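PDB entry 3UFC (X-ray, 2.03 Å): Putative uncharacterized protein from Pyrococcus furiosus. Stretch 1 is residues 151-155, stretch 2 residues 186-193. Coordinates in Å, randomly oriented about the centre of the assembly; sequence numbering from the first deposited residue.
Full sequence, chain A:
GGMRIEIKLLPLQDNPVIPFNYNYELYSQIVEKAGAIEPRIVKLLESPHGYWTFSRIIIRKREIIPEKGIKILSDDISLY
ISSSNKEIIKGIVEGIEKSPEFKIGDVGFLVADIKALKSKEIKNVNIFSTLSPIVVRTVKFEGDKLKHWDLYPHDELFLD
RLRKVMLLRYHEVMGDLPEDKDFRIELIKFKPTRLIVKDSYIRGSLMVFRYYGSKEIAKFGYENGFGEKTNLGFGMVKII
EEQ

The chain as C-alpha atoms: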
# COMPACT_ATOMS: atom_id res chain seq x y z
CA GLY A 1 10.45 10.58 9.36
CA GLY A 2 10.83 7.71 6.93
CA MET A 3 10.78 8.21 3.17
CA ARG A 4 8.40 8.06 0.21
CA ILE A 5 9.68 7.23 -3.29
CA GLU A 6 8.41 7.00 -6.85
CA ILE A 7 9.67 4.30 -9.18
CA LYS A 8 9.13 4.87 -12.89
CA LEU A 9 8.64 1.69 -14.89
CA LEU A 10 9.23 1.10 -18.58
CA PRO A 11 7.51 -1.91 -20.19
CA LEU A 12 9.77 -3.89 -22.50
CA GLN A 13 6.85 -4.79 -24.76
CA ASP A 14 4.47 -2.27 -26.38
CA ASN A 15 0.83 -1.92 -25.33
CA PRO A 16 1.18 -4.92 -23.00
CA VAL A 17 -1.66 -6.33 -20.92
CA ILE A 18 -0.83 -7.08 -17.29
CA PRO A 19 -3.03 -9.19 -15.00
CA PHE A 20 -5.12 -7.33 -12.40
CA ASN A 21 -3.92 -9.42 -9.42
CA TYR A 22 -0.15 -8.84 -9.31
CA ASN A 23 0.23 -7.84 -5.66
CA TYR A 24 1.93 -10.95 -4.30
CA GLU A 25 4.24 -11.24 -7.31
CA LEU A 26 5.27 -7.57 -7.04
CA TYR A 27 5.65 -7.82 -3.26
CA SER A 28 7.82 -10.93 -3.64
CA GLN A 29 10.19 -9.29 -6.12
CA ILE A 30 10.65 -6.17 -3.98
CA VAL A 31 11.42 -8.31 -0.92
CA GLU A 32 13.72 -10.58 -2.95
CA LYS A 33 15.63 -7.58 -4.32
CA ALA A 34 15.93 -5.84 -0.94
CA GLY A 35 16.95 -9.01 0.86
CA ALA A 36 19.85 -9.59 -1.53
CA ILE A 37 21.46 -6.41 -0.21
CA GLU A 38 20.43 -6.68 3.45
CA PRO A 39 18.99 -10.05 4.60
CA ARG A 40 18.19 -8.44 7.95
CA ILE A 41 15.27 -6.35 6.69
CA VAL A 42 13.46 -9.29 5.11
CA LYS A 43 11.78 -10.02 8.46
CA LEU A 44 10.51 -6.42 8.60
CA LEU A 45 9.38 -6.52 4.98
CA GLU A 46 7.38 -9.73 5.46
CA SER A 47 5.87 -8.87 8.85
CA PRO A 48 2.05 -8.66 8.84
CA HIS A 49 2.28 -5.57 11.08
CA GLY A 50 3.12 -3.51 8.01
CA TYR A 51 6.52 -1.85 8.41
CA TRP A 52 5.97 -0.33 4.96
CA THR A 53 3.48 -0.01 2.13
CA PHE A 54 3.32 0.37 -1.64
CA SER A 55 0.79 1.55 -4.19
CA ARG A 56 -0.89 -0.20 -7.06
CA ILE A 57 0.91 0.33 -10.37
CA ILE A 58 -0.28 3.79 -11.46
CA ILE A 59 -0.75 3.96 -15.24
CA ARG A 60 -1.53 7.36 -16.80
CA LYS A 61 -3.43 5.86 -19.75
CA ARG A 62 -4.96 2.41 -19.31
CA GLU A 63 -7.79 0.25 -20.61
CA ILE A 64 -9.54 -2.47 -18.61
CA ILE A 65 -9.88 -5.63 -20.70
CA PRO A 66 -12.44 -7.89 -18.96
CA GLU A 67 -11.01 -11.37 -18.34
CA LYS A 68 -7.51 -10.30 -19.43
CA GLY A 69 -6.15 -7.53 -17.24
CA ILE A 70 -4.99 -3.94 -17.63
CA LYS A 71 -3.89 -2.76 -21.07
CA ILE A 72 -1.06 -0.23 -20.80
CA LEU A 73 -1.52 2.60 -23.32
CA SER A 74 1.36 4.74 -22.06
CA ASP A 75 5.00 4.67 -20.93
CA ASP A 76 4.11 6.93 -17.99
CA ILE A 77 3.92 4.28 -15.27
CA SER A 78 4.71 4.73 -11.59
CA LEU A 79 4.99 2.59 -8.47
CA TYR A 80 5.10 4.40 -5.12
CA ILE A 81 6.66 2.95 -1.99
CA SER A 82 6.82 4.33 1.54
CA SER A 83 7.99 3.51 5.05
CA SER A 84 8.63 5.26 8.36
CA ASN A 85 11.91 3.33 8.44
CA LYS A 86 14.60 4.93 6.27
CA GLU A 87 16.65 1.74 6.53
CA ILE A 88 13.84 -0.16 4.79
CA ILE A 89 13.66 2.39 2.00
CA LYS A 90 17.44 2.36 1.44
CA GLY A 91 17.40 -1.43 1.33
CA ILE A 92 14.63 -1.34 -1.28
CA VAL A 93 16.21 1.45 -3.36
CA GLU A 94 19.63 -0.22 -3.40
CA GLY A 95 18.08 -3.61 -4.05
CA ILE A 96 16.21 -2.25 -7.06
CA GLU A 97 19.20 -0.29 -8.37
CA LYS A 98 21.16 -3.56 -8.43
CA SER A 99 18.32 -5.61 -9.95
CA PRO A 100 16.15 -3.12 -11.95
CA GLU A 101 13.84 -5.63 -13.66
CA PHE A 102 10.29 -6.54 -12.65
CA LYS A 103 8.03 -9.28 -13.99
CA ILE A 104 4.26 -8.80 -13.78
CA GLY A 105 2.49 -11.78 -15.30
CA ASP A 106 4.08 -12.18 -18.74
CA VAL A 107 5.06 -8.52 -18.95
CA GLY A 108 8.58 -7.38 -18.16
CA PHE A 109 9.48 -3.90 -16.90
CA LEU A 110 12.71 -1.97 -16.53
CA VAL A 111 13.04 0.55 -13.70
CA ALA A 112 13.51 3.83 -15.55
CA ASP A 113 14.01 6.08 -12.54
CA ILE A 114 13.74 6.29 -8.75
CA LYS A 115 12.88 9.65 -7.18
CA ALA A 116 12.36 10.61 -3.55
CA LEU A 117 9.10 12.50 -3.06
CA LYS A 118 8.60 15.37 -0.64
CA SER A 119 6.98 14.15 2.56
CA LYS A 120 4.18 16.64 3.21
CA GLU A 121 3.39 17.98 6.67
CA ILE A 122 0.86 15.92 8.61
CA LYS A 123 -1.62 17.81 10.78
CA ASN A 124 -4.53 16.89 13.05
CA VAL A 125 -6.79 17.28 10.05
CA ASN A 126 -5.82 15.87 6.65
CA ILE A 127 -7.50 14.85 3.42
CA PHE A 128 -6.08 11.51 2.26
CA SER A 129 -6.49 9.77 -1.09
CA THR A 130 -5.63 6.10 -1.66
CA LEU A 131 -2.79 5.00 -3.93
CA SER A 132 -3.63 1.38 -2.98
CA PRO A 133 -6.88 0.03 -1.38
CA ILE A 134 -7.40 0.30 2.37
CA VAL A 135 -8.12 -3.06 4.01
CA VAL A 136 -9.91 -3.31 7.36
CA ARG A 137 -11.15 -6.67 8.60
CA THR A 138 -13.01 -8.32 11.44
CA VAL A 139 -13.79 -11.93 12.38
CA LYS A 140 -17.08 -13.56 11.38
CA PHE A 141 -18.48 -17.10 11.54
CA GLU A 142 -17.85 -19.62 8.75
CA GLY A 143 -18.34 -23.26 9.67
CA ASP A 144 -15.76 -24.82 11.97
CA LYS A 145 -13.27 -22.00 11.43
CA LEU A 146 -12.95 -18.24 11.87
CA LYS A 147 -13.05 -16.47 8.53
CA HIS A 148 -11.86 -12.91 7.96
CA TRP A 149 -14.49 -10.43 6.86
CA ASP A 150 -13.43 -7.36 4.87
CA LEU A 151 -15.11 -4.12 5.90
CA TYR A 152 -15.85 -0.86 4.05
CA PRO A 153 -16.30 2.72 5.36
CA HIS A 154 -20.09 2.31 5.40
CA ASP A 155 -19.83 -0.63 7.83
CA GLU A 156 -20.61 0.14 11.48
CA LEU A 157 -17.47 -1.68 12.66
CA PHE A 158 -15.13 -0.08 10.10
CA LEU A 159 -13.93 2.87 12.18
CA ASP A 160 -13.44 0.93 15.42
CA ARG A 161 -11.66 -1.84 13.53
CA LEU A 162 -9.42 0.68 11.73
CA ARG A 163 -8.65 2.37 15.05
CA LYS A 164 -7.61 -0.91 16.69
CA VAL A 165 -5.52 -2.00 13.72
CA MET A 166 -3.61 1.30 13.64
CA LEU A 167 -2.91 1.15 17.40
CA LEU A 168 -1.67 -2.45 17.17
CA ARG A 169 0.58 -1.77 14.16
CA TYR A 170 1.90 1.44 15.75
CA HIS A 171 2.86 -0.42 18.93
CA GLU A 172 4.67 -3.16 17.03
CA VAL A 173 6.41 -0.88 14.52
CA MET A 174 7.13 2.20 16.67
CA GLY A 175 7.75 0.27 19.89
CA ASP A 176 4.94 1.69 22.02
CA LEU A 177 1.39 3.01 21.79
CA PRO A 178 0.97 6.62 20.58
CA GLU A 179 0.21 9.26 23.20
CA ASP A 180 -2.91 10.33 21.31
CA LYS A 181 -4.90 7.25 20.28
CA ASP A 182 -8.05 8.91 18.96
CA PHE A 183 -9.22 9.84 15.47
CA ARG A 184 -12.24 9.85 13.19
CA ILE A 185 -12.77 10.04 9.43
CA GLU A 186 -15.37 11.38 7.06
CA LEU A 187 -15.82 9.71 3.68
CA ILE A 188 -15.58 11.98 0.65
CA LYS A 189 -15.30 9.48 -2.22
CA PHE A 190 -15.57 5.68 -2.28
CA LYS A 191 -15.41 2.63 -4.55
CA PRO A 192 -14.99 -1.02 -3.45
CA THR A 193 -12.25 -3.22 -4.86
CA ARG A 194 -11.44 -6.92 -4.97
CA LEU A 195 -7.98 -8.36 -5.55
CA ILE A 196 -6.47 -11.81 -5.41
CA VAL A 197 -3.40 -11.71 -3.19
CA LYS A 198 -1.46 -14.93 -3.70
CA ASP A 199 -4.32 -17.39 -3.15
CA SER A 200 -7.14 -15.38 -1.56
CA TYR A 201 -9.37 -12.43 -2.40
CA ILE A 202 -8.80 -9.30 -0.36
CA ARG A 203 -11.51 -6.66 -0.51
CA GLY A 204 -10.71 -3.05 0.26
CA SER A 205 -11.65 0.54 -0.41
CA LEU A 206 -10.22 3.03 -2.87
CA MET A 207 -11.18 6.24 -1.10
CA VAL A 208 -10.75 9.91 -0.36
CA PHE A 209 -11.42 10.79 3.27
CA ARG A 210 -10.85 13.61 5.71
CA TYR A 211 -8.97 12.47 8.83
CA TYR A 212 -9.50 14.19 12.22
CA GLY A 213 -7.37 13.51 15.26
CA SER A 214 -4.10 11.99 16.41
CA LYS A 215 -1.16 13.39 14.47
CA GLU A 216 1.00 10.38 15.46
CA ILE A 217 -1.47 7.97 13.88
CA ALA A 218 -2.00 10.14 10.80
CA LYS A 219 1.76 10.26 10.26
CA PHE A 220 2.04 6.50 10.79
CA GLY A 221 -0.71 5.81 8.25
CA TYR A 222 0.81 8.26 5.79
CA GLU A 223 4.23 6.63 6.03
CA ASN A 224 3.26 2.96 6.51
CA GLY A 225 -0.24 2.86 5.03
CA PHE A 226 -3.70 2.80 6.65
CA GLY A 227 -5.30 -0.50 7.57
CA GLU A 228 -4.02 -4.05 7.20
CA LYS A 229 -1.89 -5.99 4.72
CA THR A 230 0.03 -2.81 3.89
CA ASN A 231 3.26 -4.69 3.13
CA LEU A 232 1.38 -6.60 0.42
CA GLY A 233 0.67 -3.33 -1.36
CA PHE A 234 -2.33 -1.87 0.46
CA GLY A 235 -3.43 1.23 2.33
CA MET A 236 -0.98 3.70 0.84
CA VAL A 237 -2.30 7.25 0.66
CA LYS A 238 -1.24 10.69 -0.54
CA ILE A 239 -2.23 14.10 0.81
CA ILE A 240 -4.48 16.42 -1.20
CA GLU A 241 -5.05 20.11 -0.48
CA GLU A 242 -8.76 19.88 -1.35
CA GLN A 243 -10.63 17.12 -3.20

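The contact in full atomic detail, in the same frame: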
# COMPACT_ATOMS: atom_id res chain seq x y z
N LEU A 151 -14.18 -5.21 5.66
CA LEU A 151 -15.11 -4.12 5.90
C LEU A 151 -14.86 -2.91 5.00
O LEU A 151 -13.77 -2.75 4.45
CB LEU A 151 -15.02 -3.68 7.37
CG LEU A 151 -15.30 -4.77 8.40
CD1 LEU A 151 -14.89 -4.28 9.79
CD2 LEU A 151 -16.78 -5.16 8.37
N TYR A 152 -15.89 -2.08 4.86
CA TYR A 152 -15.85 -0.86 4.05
C TYR A 152 -16.27 0.29 4.96
O TYR A 152 -16.89 0.08 6.00
CB TYR A 152 -16.82 -0.97 2.88
CG TYR A 152 -16.62 -2.20 2.03
CD1 TYR A 152 -15.56 -2.27 1.12
CD2 TYR A 152 -17.48 -3.29 2.13
CE1 TYR A 152 -15.37 -3.40 0.33
CE2 TYR A 152 -17.30 -4.43 1.34
CZ TYR A 152 -16.25 -4.47 0.44
OH TYR A 152 -16.08 -5.57 -0.37
N PRO A 153 -15.95 1.54 4.56
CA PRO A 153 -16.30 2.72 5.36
C PRO A 153 -17.76 2.84 5.78
O PRO A 153 -18.06 3.48 6.79
CB PRO A 153 -15.86 3.88 4.47
CG PRO A 153 -14.69 3.30 3.73
CD PRO A 153 -15.22 1.94 3.34
N HIS A 154 -18.67 2.22 5.03
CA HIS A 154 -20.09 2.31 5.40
C HIS A 154 -20.50 1.28 6.45
O HIS A 154 -21.63 1.28 6.91
CB HIS A 154 -20.99 2.18 4.16
CG HIS A 154 -20.82 0.90 3.40
ND1 HIS A 154 -20.00 0.80 2.30
CD2 HIS A 154 -21.38 -0.32 3.57
CE1 HIS A 154 -20.06 -0.43 1.82
NE2 HIS A 154 -20.90 -1.13 2.57
N ASP A 155 -19.57 0.40 6.82
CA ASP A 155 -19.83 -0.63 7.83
C ASP A 155 -19.69 -0.04 9.23
O ASP A 155 -18.73 0.69 9.51
CB ASP A 155 -18.86 -1.80 7.66
CG ASP A 155 -19.21 -2.69 6.49
OD1 ASP A 155 -18.29 -3.07 5.73
OD2 ASP A 155 -20.40 -3.01 6.33
N GLU A 186 -14.13 11.10 7.75
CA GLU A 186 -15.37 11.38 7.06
C GLU A 186 -15.13 11.07 5.59
O GLU A 186 -14.23 11.62 4.96
CB GLU A 186 -15.82 12.83 7.27
CG GLU A 186 -14.98 13.91 6.62
CD GLU A 186 -15.57 15.29 6.84
OE1 GLU A 186 -16.74 15.51 6.47
OE2 GLU A 186 -14.87 16.17 7.40
N LEU A 187 -15.93 10.15 5.07
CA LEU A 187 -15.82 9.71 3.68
C LEU A 187 -16.18 10.81 2.70
O LEU A 187 -17.19 11.48 2.84
CB LEU A 187 -16.74 8.53 3.43
CG LEU A 187 -16.14 7.19 3.00
CD1 LEU A 187 -17.26 6.36 2.40
CD2 LEU A 187 -15.03 7.38 1.99
N ILE A 188 -15.33 10.99 1.68
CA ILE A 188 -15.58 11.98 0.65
C ILE A 188 -15.90 11.27 -0.66
O ILE A 188 -16.87 11.61 -1.33
CB ILE A 188 -14.36 12.90 0.46
CG1 ILE A 188 -14.11 13.70 1.75
CG2 ILE A 188 -14.59 13.83 -0.72
CD1 ILE A 188 -12.89 14.59 1.69
N LYS A 189 -15.10 10.27 -1.00
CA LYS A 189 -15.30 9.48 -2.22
C LYS A 189 -15.04 8.01 -1.88
O LYS A 189 -14.22 7.71 -1.02
CB LYS A 189 -14.33 9.92 -3.33
CG LYS A 189 -14.46 11.37 -3.76
CD LYS A 189 -13.43 11.71 -4.83
CE LYS A 189 -13.46 13.19 -5.20
NZ LYS A 189 -14.78 13.61 -5.75
N PHE A 190 -15.74 7.10 -2.56
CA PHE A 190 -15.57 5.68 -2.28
C PHE A 190 -15.94 4.74 -3.41
O PHE A 190 -16.91 4.96 -4.14
CB PHE A 190 -16.41 5.30 -1.05
CG PHE A 190 -16.58 3.82 -0.86
CD1 PHE A 190 -15.56 3.04 -0.35
CD2 PHE A 190 -17.77 3.20 -1.24
CE1 PHE A 190 -15.71 1.66 -0.22
CE2 PHE A 190 -17.94 1.83 -1.11
CZ PHE A 190 -16.90 1.05 -0.60
N LYS A 191 -15.16 3.67 -3.55
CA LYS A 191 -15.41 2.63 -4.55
C LYS A 191 -14.74 1.36 -4.03
O LYS A 191 -13.54 1.36 -3.71
CB LYS A 191 -14.85 3.02 -5.92
CG LYS A 191 -13.35 3.09 -6.01
CD LYS A 191 -12.83 2.20 -7.13
CE LYS A 191 -13.25 2.69 -8.51
NZ LYS A 191 -14.72 2.64 -8.71
N PRO A 192 -15.51 0.26 -3.93
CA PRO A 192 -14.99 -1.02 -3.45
C PRO A 192 -14.06 -1.67 -4.46
O PRO A 192 -14.15 -1.41 -5.66
CB PRO A 192 -16.25 -1.84 -3.22
CG PRO A 192 -17.13 -1.37 -4.34
CD PRO A 192 -16.93 0.14 -4.28
N THR A 193 -13.18 -2.53 -3.98
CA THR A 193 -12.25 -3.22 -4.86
C THR A 193 -12.06 -4.65 -4.38
O THR A 193 -12.28 -4.96 -3.20
CB THR A 193 -10.88 -2.52 -4.90
OG1 THR A 193 -10.11 -3.06 -5.98
CG2 THR A 193 -10.13 -2.74 -3.60
O HOH W 1 -15.25 -5.20 -3.20

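How are the two backbones arranged? Stretch 1 folds into a type I beta turn from Y152 to D155, while stretch 2 is largely extended, with its chain turning a corner at I188. The backbones stay well apart: the CA atoms of P153 and L187 are 7.2 Å from each other, and those of Y152 and P192 are 7.6 Å apart. No direct hydrogen bond crosses between the stretches; side chains make the closest contacts.

What keeps the turn in shape? D155 N donates to Y152 O at 2.8 Å, the bond that closes the turn. In return, Y152 N donates to D155 OD1 at 2.7 Å. The CA-to-CB bonds of Y152 and P153 point toward stretch 2.

Which apolar side chains meet? F190 is central, touching Y152, P153 and H154. P153 CD lies 3.6 Å from F190 CE1, and P153 CB lies 3.5 Å from L187 CD1, so the proline ring bridges two residues of the strand segments. Y152 CD1 approaches the edge of the F190 ring, 4.0 Å from F190 CZ, and Y152 CE1 sits 4.0 Å from P192 CB. These contacts bury hydrocarbon surface and depend on fit rather than on directed bonds.

How do H154 and F190 pair? The edge of the H154 ring points toward the face of F190 in an offset edge-to-face arrangement, with centroids 5.8 Å apart and planes at 76°. The closest atoms, H154 ND1 and F190 CE2, are 4.1 Å apart.

Does any polar link cross the contact? One water does so: the oxygen of water 1 forms a hydrogen bond with Y152 OH at 3.0 Å and donates a weak one to T193 O at 3.0 Å. It joins the tyrosine hydroxyl to the strand backbone.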